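UDP-glucose 4-epimerase (Brucella ovis, PDB 4WOK) probably interconverts UDP-glucose and UDP-galactose by NAD-dependent epimerisation at C4 of the sugar, and carries bound NAD and a zinc ion. Local coordinates at residues A[98-103]-A[155-160]; A[172-177]-A[244-249]. The protein carries 2 engineered substitutions. All coordinates share one frame; numbering follows the deposited sequence.

Contact 1 of 2, residues A[98-103]-A[155-160]; sequences KYYRNN and KLIAEH. With NAD (nicotinamide-adenine-dinucleotide), chain B.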
ATOM      1  N   LYS A  98       3.522 -18.946  -1.672  1.00 21.13           N
ATOM      2  CA  LYS A  98       3.248 -17.843  -2.585  1.00 20.32           C
ATOM      3  C   LYS A  98       3.914 -16.561  -2.121  1.00 20.16           C
ATOM      4  O   LYS A  98       4.463 -15.801  -2.930  1.00 21.90           O
ATOM      5  CB  LYS A  98       1.740 -17.625  -2.712  1.00 23.49           C
ATOM      6  CG  LYS A  98       1.367 -16.436  -3.595  1.00 28.33           C
ATOM      7  CD  LYS A  98      -0.144 -16.449  -3.864  1.00 30.37           C
ATOM      8  CE  LYS A  98      -0.598 -15.233  -4.667  1.00 37.44           C
ATOM      9  NZ  LYS A  98      -2.084 -15.242  -4.857  1.00 41.47           N
ATOM     10  N   TYR A  99       3.880 -16.313  -0.817  1.00 19.64           N
ATOM     11  CA  TYR A  99       4.402 -15.052  -0.302  1.00 22.23           C
ATOM     12  C   TYR A  99       5.940 -15.055  -0.243  1.00 27.18           C
ATOM     13  O   TYR A  99       6.571 -14.071  -0.632  1.00 23.44           O
ATOM     14  CB  TYR A  99       3.754 -14.731   1.062  1.00 25.79           C
ATOM     15  CG  TYR A  99       2.344 -14.235   0.832  1.00 23.63           C
ATOM     16  CD1 TYR A  99       1.346 -15.113   0.432  1.00 24.12           C
ATOM     17  CD2 TYR A  99       2.038 -12.880   0.899  1.00 26.54           C
ATOM     18  CE1 TYR A  99       0.072 -14.667   0.143  1.00 27.40           C
ATOM     19  CE2 TYR A  99       0.755 -12.419   0.622  1.00 24.62           C
ATOM     20  CZ  TYR A  99      -0.223 -13.321   0.243  1.00 29.07           C
ATOM     21  OH  TYR A  99      -1.497 -12.887  -0.046  1.00 24.87           O
ATOM     22  N   TYR A 100       6.556 -16.150   0.188  1.00 22.90           N
ATOM     23  CA  TYR A 100       8.026 -16.200   0.137  1.00 24.53           C
ATOM     24  C   TYR A 100       8.515 -16.115  -1.306  1.00 21.89           C
ATOM     25  O   TYR A 100       9.511 -15.459  -1.579  1.00 23.93           O
ATOM     26  CB  TYR A 100       8.577 -17.470   0.813  1.00 21.27           C
ATOM     27  CG  TYR A 100       8.598 -17.407   2.328  1.00 22.71           C
ATOM     28  CD1 TYR A 100       9.666 -16.824   3.000  1.00 20.04           C
ATOM     29  CD2 TYR A 100       7.555 -17.935   3.089  1.00 21.93           C
ATOM     30  CE1 TYR A 100       9.702 -16.762   4.378  1.00 21.23           C
ATOM     31  CE2 TYR A 100       7.578 -17.867   4.479  1.00 23.36           C
ATOM     32  CZ  TYR A 100       8.655 -17.276   5.112  1.00 24.59           C
ATOM     33  OH  TYR A 100       8.720 -17.196   6.480  1.00 23.59           O
ATOM     34  N   ARG A 101       7.804 -16.743  -2.240  1.00 16.25           N
ATOM     35  CA  ARG A 101       8.246 -16.719  -3.638  1.00 21.40           C
ATOM     36  C   ARG A 101       8.127 -15.315  -4.245  1.00 22.79           C
ATOM     37  O   ARG A 101       9.093 -14.773  -4.775  1.00 19.03           O
ATOM     38  CB  ARG A 101       7.451 -17.706  -4.482  1.00 20.60           C
ATOM     39  CG  ARG A 101       7.685 -17.562  -5.988  1.00 21.91           C
ATOM     40  CD  ARG A 101       6.887 -18.586  -6.790  1.00 25.05           C
ATOM     41  NE  ARG A 101       7.095 -18.442  -8.236  1.00 24.63           N
ATOM     42  CZ  ARG A 101       8.072 -19.045  -8.905  1.00 28.92           C
ATOM     43  NH1 ARG A 101       8.931 -19.830  -8.265  1.00 33.65           N
ATOM     44  NH2 ARG A 101       8.195 -18.870 -10.219  1.00 31.76           N
ATOM     45  N   ASN A 102       6.929 -14.736  -4.175  1.00 20.91           N
ATOM     46  CA  ASN A 102       6.676 -13.430  -4.790  1.00 23.28           C
ATOM     47  C   ASN A 102       7.383 -12.303  -4.044  1.00 24.64           C
ATOM     48  O   ASN A 102       8.032 -11.441  -4.645  1.00 25.61           O
ATOM     49  CB  ASN A 102       5.168 -13.150  -4.845  1.00 18.29           C
ATOM     50  CG  ASN A 102       4.724 -12.488  -6.161  1.00 38.02           C
ATOM     51  OD1 ASN A 102       5.226 -12.812  -7.248  1.00 33.26           O
ATOM     52  ND2 ASN A 102       3.756 -11.572  -6.062  1.00 45.12           N
ATOM     53  N   ASN A 103       7.274 -12.304  -2.726  1.00 18.31           N
ATOM     54  CA  ASN A 103       7.757 -11.165  -1.954  1.00 19.78           C
ATOM     55  C   ASN A 103       9.239 -11.186  -1.593  1.00 23.70           C
ATOM     56  O   ASN A 103       9.870 -10.130  -1.514  1.00 23.81           O
ATOM     57  CB  ASN A 103       6.947 -11.042  -0.680  1.00 24.88           C
ATOM     58  CG  ASN A 103       5.476 -10.813  -0.957  1.00 36.26           C
ATOM     59  OD1 ASN A 103       5.037 -10.832  -2.116  1.00 30.06           O
ATOM     60  ND2 ASN A 103       4.703 -10.584   0.104  1.00 32.84           N
ATOM     61  N   LYS A 155       7.534  -9.097   4.122  1.00 18.49           N
ATOM     62  CA  LYS A 155       7.809  -7.654   3.969  1.00 18.53           C
ATOM     63  C   LYS A 155       9.027  -7.235   4.804  1.00 24.92           C
ATOM     64  O   LYS A 155       9.838  -6.424   4.376  1.00 22.20           O
ATOM     65  CB  LYS A 155       6.581  -6.816   4.379  1.00 21.45           C
ATOM     66  CG  LYS A 155       5.409  -6.927   3.407  1.00 24.57           C
ATOM     67  CD  LYS A 155       5.806  -6.331   2.051  1.00 26.07           C
ATOM     68  CE  LYS A 155       4.653  -6.327   1.045  1.00 35.44           C
ATOM     69  NZ  LYS A 155       5.085  -5.581  -0.203  1.00 44.12           N
ATOM     70  N   LEU A 156       9.138  -7.784   6.009  1.00 22.25           N
ATOM     71  CA  LEU A 156      10.290  -7.518   6.866  1.00 24.07           C
ATOM     72  C   LEU A 156      11.589  -8.037   6.240  1.00 25.21           C
ATOM     73  O   LEU A 156      12.627  -7.371   6.287  1.00 26.43           O
ATOM     74  CB  LEU A 156      10.079  -8.161   8.237  1.00 27.62           C
ATOM     75  CG  LEU A 156      11.190  -7.949   9.269  1.00 29.94           C
ATOM     76  CD1 LEU A 156      11.399  -6.458   9.496  1.00 28.73           C
ATOM     77  CD2 LEU A 156      10.839  -8.646  10.581  1.00 28.89           C
ATOM     78  N   ILE A 157      11.528  -9.234   5.667  1.00 23.61           N
ATOM     79  CA  ILE A 157      12.697  -9.820   5.003  1.00 22.15           C
ATOM     80  C   ILE A 157      13.152  -8.916   3.863  1.00 21.15           C
ATOM     81  O   ILE A 157      14.342  -8.654   3.716  1.00 20.78           O
ATOM     82  CB  ILE A 157      12.397 -11.236   4.462  1.00 22.73           C
ATOM     83  CG1 ILE A 157      12.175 -12.214   5.618  1.00 24.02           C
ATOM     84  CG2 ILE A 157      13.523 -11.711   3.525  1.00 18.60           C
ATOM     85  CD1 ILE A 157      11.558 -13.541   5.173  1.00 24.25           C
ATOM     86  N   ALA A 158      12.206  -8.409   3.076  1.00 19.05           N
ATOM     87  CA  ALA A 158      12.567  -7.471   2.013  1.00 20.93           C
ATOM     88  C   ALA A 158      13.224  -6.201   2.565  1.00 22.80           C
ATOM     89  O   ALA A 158      14.163  -5.681   1.971  1.00 22.17           O
ATOM     90  CB  ALA A 158      11.351  -7.107   1.183  1.00 21.26           C
ATOM     91  N   GLU A 159      12.740  -5.699   3.698  1.00 21.73           N
ATOM     92  CA  GLU A 159      13.377  -4.520   4.292  1.00 21.05           C
ATOM     93  C   GLU A 159      14.846  -4.809   4.638  1.00 23.66           C
ATOM     94  O   GLU A 159      15.733  -4.015   4.329  1.00 23.99           O
ATOM     95  CB  GLU A 159      12.623  -4.052   5.543  1.00 23.37           C
ATOM     96  CG  GLU A 159      11.221  -3.509   5.262  1.00 28.38           C
ATOM     97  CD  GLU A 159      10.634  -2.746   6.440  1.00 30.30           C
ATOM     98  OE1 GLU A 159      11.237  -2.780   7.533  1.00 31.34           O
ATOM     99  OE2 GLU A 159       9.571  -2.108   6.273  1.00 28.54           O
ATOM    100  N   HIS A 160      15.101  -5.947   5.272  1.00 26.90           N
ATOM    101  CA  HIS A 160      16.472  -6.300   5.642  1.00 25.96           C
ATOM    102  C   HIS A 160      17.324  -6.605   4.416  1.00 27.46           C
ATOM    103  O   HIS A 160      18.522  -6.341   4.418  1.00 25.94           O
ATOM    104  CB  HIS A 160      16.484  -7.490   6.597  1.00 28.50           C
ATOM    105  CG  HIS A 160      15.994  -7.149   7.967  1.00 40.80           C
ATOM    106  ND1 HIS A 160      15.246  -8.015   8.731  1.00 39.59           N
ATOM    107  CD2 HIS A 160      16.141  -6.025   8.705  1.00 40.94           C
ATOM    108  CE1 HIS A 160      14.956  -7.442   9.885  1.00 38.49           C
ATOM    109  NE2 HIS A 160      15.482  -6.232   9.892  1.00 41.14           N
TER
HETATM  110  PA  NAD B 400      -2.501  -4.585  -6.163  1.00 18.84           P
HETATM  111  O1A NAD B 400      -2.507  -6.101  -6.212  1.00 20.23           O
HETATM  112  O2A NAD B 400      -3.585  -3.721  -6.737  1.00 19.51           O
HETATM  113  O5B NAD B 400      -1.101  -4.139  -7.081  1.00 21.21           O
HETATM  114  C5B NAD B 400      -0.152  -5.184  -7.103  1.00 15.40           C
HETATM  115  C4B NAD B 400       0.475  -5.101  -8.519  1.00 15.82           C
HETATM  116  O4B NAD B 400       1.656  -5.911  -8.589  1.00 18.45           O
HETATM  117  C3B NAD B 400      -0.596  -5.715  -9.429  1.00 16.03           C
HETATM  118  O3B NAD B 400      -0.746  -4.863 -10.537  1.00 16.55           O
HETATM  119  C2B NAD B 400       0.033  -7.076  -9.818  1.00 14.48           C
HETATM  120  O2B NAD B 400      -0.351  -7.450 -11.082  1.00 15.62           O
HETATM  121  C1B NAD B 400       1.564  -6.718  -9.779  1.00 14.01           C
HETATM  122  N9A NAD B 400       2.403  -7.893  -9.476  1.00 15.86           N
HETATM  123  C8A NAD B 400       2.271  -8.833  -8.431  1.00 17.63           C
HETATM  124  N7A NAD B 400       3.241  -9.754  -8.443  1.00 17.63           N
HETATM  125  C5A NAD B 400       4.032  -9.400  -9.544  1.00 20.33           C
HETATM  126  C6A NAD B 400       5.195  -9.983 -10.092  1.00 19.91           C
HETATM  127  N6A NAD B 400       5.738 -11.115  -9.529  1.00 14.20           N
HETATM  128  N1A NAD B 400       5.778  -9.423 -11.178  1.00 18.63           N
HETATM  129  C2A NAD B 400       5.193  -8.301 -11.710  1.00 14.25           C
HETATM  130  N3A NAD B 400       4.073  -7.641 -11.297  1.00 15.49           N
HETATM  131  C4A NAD B 400       3.529  -8.236 -10.191  1.00 15.97           C
HETATM  132  O3  NAD B 400      -2.102  -4.392  -4.618  1.00 18.72           O
HETATM  133  PN  NAD B 400      -1.969  -2.874  -4.079  1.00 23.39           P
HETATM  134  O1N NAD B 400      -1.843  -1.749  -5.067  1.00 20.36           O
HETATM  135  O2N NAD B 400      -2.817  -2.864  -2.856  1.00 29.35           O
HETATM  136  O5D NAD B 400      -0.511  -2.796  -3.155  1.00 34.97           O
HETATM  137  C5D NAD B 400       0.588  -3.010  -3.894  1.00 36.16           C
HETATM  138  C4D NAD B 400       1.766  -2.780  -2.947  1.00 23.04           C
HETATM  139  O4D NAD B 400       1.289  -2.025  -1.759  1.00 21.98           O
HETATM  140  C3D NAD B 400       2.256  -4.138  -2.405  1.00 26.13           C
HETATM  141  O3D NAD B 400       3.623  -3.985  -2.192  1.00 30.12           O
HETATM  142  C2D NAD B 400       1.502  -4.220  -1.073  1.00 32.83           C
HETATM  143  O2D NAD B 400       2.121  -4.974  -0.108  1.00 40.86           O
HETATM  144  C1D NAD B 400       1.694  -2.747  -0.643  1.00 24.26           C
HETATM  145  N1N NAD B 400       0.722  -2.452   0.527  1.00 25.24           N
HETATM  146  C2N NAD B 400      -0.631  -2.332   0.221  1.00 26.59           C
HETATM  147  C3N NAD B 400      -1.537  -2.062   1.280  1.00 25.97           C
HETATM  148  C7N NAD B 400      -3.003  -1.932   0.964  1.00 31.14           C
HETATM  149  O7N NAD B 400      -3.812  -1.664   1.857  1.00 25.78           O
HETATM  150  N7N NAD B 400      -3.416  -2.119  -0.341  1.00 20.89           N
HETATM  151  C4N NAD B 400      -1.050  -1.937   2.583  1.00 27.60           C
HETATM  152  C5N NAD B 400       0.312  -2.067   2.854  1.00 32.73           C
HETATM  153  C6N NAD B 400       1.205  -2.331   1.806  1.00 31.50           C

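Contact 2 of 2, residues A[172-177]-A[244-249]; sequences RYVALR and VLAVEH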
ATOM      1  N   ARG A 172      20.516   2.587  -2.865  1.00 26.55           N
ATOM      2  CA  ARG A 172      19.896   3.608  -2.025  1.00 27.27           C
ATOM      3  C   ARG A 172      18.393   3.389  -2.001  1.00 26.57           C
ATOM      4  O   ARG A 172      17.792   3.087  -3.039  1.00 29.15           O
ATOM      5  CB  ARG A 172      20.218   5.012  -2.533  1.00 28.44           C
ATOM      6  CG  ARG A 172      21.720   5.316  -2.562  1.00 29.32           C
ATOM      7  CD  ARG A 172      22.014   6.768  -2.917  1.00 45.56           C
ATOM      8  NE  ARG A 172      21.562   7.122  -4.261  1.00 49.47           N
ATOM      9  CZ  ARG A 172      22.293   6.974  -5.363  1.00 55.43           C
ATOM     10  NH1 ARG A 172      23.522   6.473  -5.290  1.00 55.26           N
ATOM     11  NH2 ARG A 172      21.800   7.332  -6.543  1.00 53.64           N
ATOM     12  N   TYR A 173      17.771   3.546  -0.839  1.00 26.79           N
ATOM     13  CA  TYR A 173      16.362   3.184  -0.753  1.00 26.13           C
ATOM     14  C   TYR A 173      15.582   3.933   0.290  1.00 26.81           C
ATOM     15  O   TYR A 173      16.140   4.506   1.217  1.00 28.74           O
ATOM     16  CB  TYR A 173      16.215   1.682  -0.469  1.00 25.73           C
ATOM     17  CG  TYR A 173      16.662   1.291   0.918  1.00 27.41           C
ATOM     18  CD1 TYR A 173      17.993   0.999   1.179  1.00 29.90           C
ATOM     19  CD2 TYR A 173      15.752   1.208   1.969  1.00 26.95           C
ATOM     20  CE1 TYR A 173      18.412   0.633   2.444  1.00 33.28           C
ATOM     21  CE2 TYR A 173      16.159   0.853   3.238  1.00 32.42           C
ATOM     22  CZ  TYR A 173      17.493   0.563   3.469  1.00 39.08           C
ATOM     23  OH  TYR A 173      17.910   0.202   4.731  1.00 35.67           O
ATOM     24  N   VAL A 174      14.266   3.879   0.126  1.00 26.40           N
ATOM     25  CA  VAL A 174      13.315   4.351   1.113  1.00 28.34           C
ATOM     26  C   VAL A 174      12.274   3.264   1.224  1.00 29.98           C
ATOM     27  O   VAL A 174      11.689   2.869   0.211  1.00 26.55           O
ATOM     28  CB  VAL A 174      12.639   5.672   0.714  1.00 29.40           C
ATOM     29  CG1 VAL A 174      11.544   6.055   1.720  1.00 30.91           C
ATOM     30  CG2 VAL A 174      13.668   6.793   0.585  1.00 28.70           C
ATOM     31  N   ALA A 175      12.063   2.766   2.434  1.00 26.08           N
ATOM     32  CA  ALA A 175      11.006   1.798   2.678  1.00 26.46           C
ATOM     33  C   ALA A 175       9.846   2.551   3.299  1.00 30.53           C
ATOM     34  O   ALA A 175      10.037   3.320   4.238  1.00 32.13           O
ATOM     35  CB  ALA A 175      11.488   0.667   3.588  1.00 26.04           C
ATOM     36  N   LEU A 176       8.646   2.347   2.762  1.00 26.63           N
ATOM     37  CA  LEU A 176       7.476   3.071   3.239  1.00 28.35           C
ATOM     38  C   LEU A 176       6.472   2.101   3.848  1.00 33.87           C
ATOM     39  O   LEU A 176       5.974   1.201   3.169  1.00 26.68           O
ATOM     40  CB  LEU A 176       6.836   3.869   2.101  1.00 27.21           C
ATOM     41  CG  LEU A 176       7.719   4.949   1.463  1.00 29.16           C
ATOM     42  CD1 LEU A 176       7.034   5.543   0.236  1.00 32.56           C
ATOM     43  CD2 LEU A 176       8.081   6.059   2.461  1.00 28.13           C
ATOM     44  N   ARG A 177       6.188   2.297   5.134  1.00 26.88           N
ATOM     45  CA  ARG A 177       5.323   1.403   5.892  1.00 30.51           C
ATOM     46  C   ARG A 177       3.964   2.056   6.145  1.00 31.09           C
ATOM     47  O   ARG A 177       3.890   3.201   6.592  1.00 31.01           O
ATOM     48  CB  ARG A 177       5.975   1.024   7.234  1.00 30.93           C
ATOM     49  CG  ARG A 177       7.379   0.437   7.132  1.00 34.49           C
ATOM     50  CD  ARG A 177       7.982   0.224   8.524  1.00 33.31           C
ATOM     51  NE  ARG A 177       9.344  -0.304   8.479  1.00 31.17           N
ATOM     52  CZ  ARG A 177      10.276  -0.029   9.394  1.00 35.48           C
ATOM     53  NH1 ARG A 177       9.991   0.764  10.420  1.00 34.67           N
ATOM     54  NH2 ARG A 177      11.490  -0.550   9.290  1.00 30.43           N
ATOM     55  N   VAL A 244       6.367   9.472  -4.344  1.00 31.86           N
ATOM     56  CA  VAL A 244       7.090  10.384  -5.228  1.00 29.08           C
ATOM     57  C   VAL A 244       8.013  11.295  -4.402  1.00 30.73           C
ATOM     58  O   VAL A 244       9.138  11.597  -4.824  1.00 30.57           O
ATOM     59  CB  VAL A 244       6.134  11.223  -6.114  1.00 29.56           C
ATOM     60  CG1 VAL A 244       6.911  12.218  -6.954  1.00 34.84           C
ATOM     61  CG2 VAL A 244       5.317  10.302  -7.017  1.00 28.54           C
ATOM     62  N   LEU A 245       7.567  11.718  -3.220  1.00 30.74           N
ATOM     63  CA  LEU A 245       8.469  12.481  -2.352  1.00 33.05           C
ATOM     64  C   LEU A 245       9.719  11.647  -2.037  1.00 36.33           C
ATOM     65  O   LEU A 245      10.824  12.168  -1.966  1.00 32.70           O
ATOM     66  CB  LEU A 245       7.778  12.901  -1.061  1.00 32.43           C
ATOM     67  CG  LEU A 245       6.802  14.073  -1.130  1.00 39.79           C
ATOM     68  CD1 LEU A 245       6.038  14.160   0.178  1.00 38.30           C
ATOM     69  CD2 LEU A 245       7.526  15.400  -1.412  1.00 35.00           C
ATOM     70  N   ALA A 246       9.534  10.342  -1.865  1.00 30.60           N
ATOM     71  CA  ALA A 246      10.656   9.447  -1.581  1.00 31.45           C
ATOM     72  C   ALA A 246      11.634   9.419  -2.763  1.00 38.81           C
ATOM     73  O   ALA A 246      12.855   9.383  -2.579  1.00 32.64           O
ATOM     74  CB  ALA A 246      10.139   8.037  -1.252  1.00 28.45           C
ATOM     75  N   VAL A 247      11.096   9.456  -3.979  1.00 29.18           N
ATOM     76  CA  VAL A 247      11.931   9.570  -5.172  1.00 30.83           C
ATOM     77  C   VAL A 247      12.748  10.862  -5.115  1.00 34.64           C
ATOM     78  O   VAL A 247      13.951  10.867  -5.372  1.00 32.41           O
ATOM     79  CB  VAL A 247      11.089   9.549  -6.472  1.00 29.66           C
ATOM     80  CG1 VAL A 247      11.938   9.951  -7.670  1.00 33.16           C
ATOM     81  CG2 VAL A 247      10.437   8.159  -6.702  1.00 27.49           C
ATOM     82  N   GLU A 248      12.088  11.961  -4.774  1.00 35.12           N
ATOM     83  CA  GLU A 248      12.775  13.255  -4.713  1.00 35.54           C
ATOM     84  C   GLU A 248      13.884  13.236  -3.673  1.00 36.07           C
ATOM     85  O   GLU A 248      14.968  13.792  -3.888  1.00 39.81           O
ATOM     86  CB  GLU A 248      11.787  14.388  -4.398  1.00 35.69           C
ATOM     87  CG  GLU A 248      10.707  14.581  -5.440  1.00 41.19           C
ATOM     88  CD  GLU A 248      11.272  15.016  -6.777  1.00 54.18           C
ATOM     89  OE1 GLU A 248      10.656  14.689  -7.818  1.00 51.08           O
ATOM     90  OE2 GLU A 248      12.327  15.691  -6.784  1.00 59.15           O
ATOM     91  N   HIS A 249      13.591  12.606  -2.541  1.00 33.06           N
ATOM     92  CA  HIS A 249      14.536  12.500  -1.440  1.00 38.88           C
ATOM     93  C   HIS A 249      15.840  11.839  -1.878  1.00 35.02           C
ATOM     94  O   HIS A 249      16.919  12.324  -1.569  1.00 34.11           O
ATOM     95  CB  HIS A 249      13.910  11.714  -0.287  1.00 37.06           C
ATOM     96  CG  HIS A 249      14.847  11.438   0.848  1.00 39.35           C
ATOM     97  ND1 HIS A 249      15.093  12.349   1.856  1.00 41.93           N
ATOM     98  CD2 HIS A 249      15.589  10.344   1.144  1.00 38.56           C
ATOM     99  CE1 HIS A 249      15.947  11.830   2.718  1.00 42.11           C
ATOM    100  NE2 HIS A 249      16.261  10.610   2.309  1.00 39.62           N
TER

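Contact 1 of 2, residues A[98-103]-A[155-160]
K155 NZ is gripped by three oxygens: NAD O3D at 2.9 Å, NAD O2D through a weak bond of 3.0 Å, and the carbonyl of S125. The lysine chain turns once, at chi2 (-65°), and then runs extended, which carries NZ from helix 150-169 to the ribose diol on the nicotinamide side. On its way CE passes 4.4 Å from N103 ND2, a buried amide nitrogen that donates to S86 O and T154 OG1 and is thereby held in place beside the lysine. One residue earlier, N102 reads the adenine with both ends of its amide: OD1 accepts from NAD N6A (2.9 Å), while ND2 donates to NAD N7A at 3.0 Å with a fairly straight N-H...N angle of 160°. The two helices thus hold different halves of the dinucleotide, adenine by N102 and the nicotinamide-side ribose by K155. Away from the cofactor the packing is thin. A158 CB comes within 4.3 Å of N103 O, and toward the surface Y100 CE1 meets I157 CD1 at 3.8 Å, the two side chains crossing at about a right angle. The helix segments run roughly parallel, 28° apart, on one face of the Rossmann sheet. With Y151, which also bonds NAD, K155 forms the Tyr-x-x-x-Lys motif of the extended short-chain dehydrogenase/reductase family.

Contact 2 of 2, residues A[172-177]-A[244-249]
V174 and A246 form the tight part of this contact, where the small methyl of A246 faces the branched side chain of the strand valine. A246 CB lies 3.8 Å from V174 CG1 and 4.0 Å from V174 CB, so it rests against the branch point, nearest to the CG1 arm. The small A246 side chain is consistent with the short distance between the segment axes, 8.6 Å. L176, two residues further along the strand and directed to the same face, adds a lighter touch through CD1, 4.3 Å from A246 CB. I123 of the neighbouring strand 121-125 packs against V174, L176, A246 and V247, making the buried patch continuous across two strands.

Toward the C-terminal end of the helix segment the contact is looser and partly open to solvent. There V174 CG2, placed anti to the carbonyl carbon while CG1 lies anti to the backbone N (chi1 174°), reaches H249 CD2 at 4.1 Å and meets the imidazole obliquely. The ring has other partners too: NE2 is hydrogen-bonded to G255 O, and the side chain also touches L257. E248, likewise partly exposed, is directed to another side of the helix and bonds Y36 OH. The strand itself lies between 121-125 and 257-260, with backbone hydrogen bonds to V122 and F124 on one side and L257 on the other. Helix 236-251 runs nearly antiparallel to it, 155° between the segment directions, and leads on to strand 257-260. Such a helix, packed nearly antiparallel to a strand of a parallel sheet through small and branched aliphatic residues, is a basic element of the three-layer Rossmann fold.

Overall arrangement
Contacts 1 and 2 lie on opposite faces of the seven-stranded parallel sheet, their centres 18 Å apart. They follow one another along the chain, since helix 150-169 leads directly into strand 172-177. A salt bridge joins them: E159 OE1, on the helix of contact 1, lies 2.9 Å from R177 NH2, at the end of the strand of contact 2. Contact 1 meets NAD directly, whereas in contact 2 the L176 side chain lies about 8 Å from the cofactor. The zinc ion, held by E192, H194, E197 and H199, is about 14 Å from the K155 side chain, and H194 also bonds NAD.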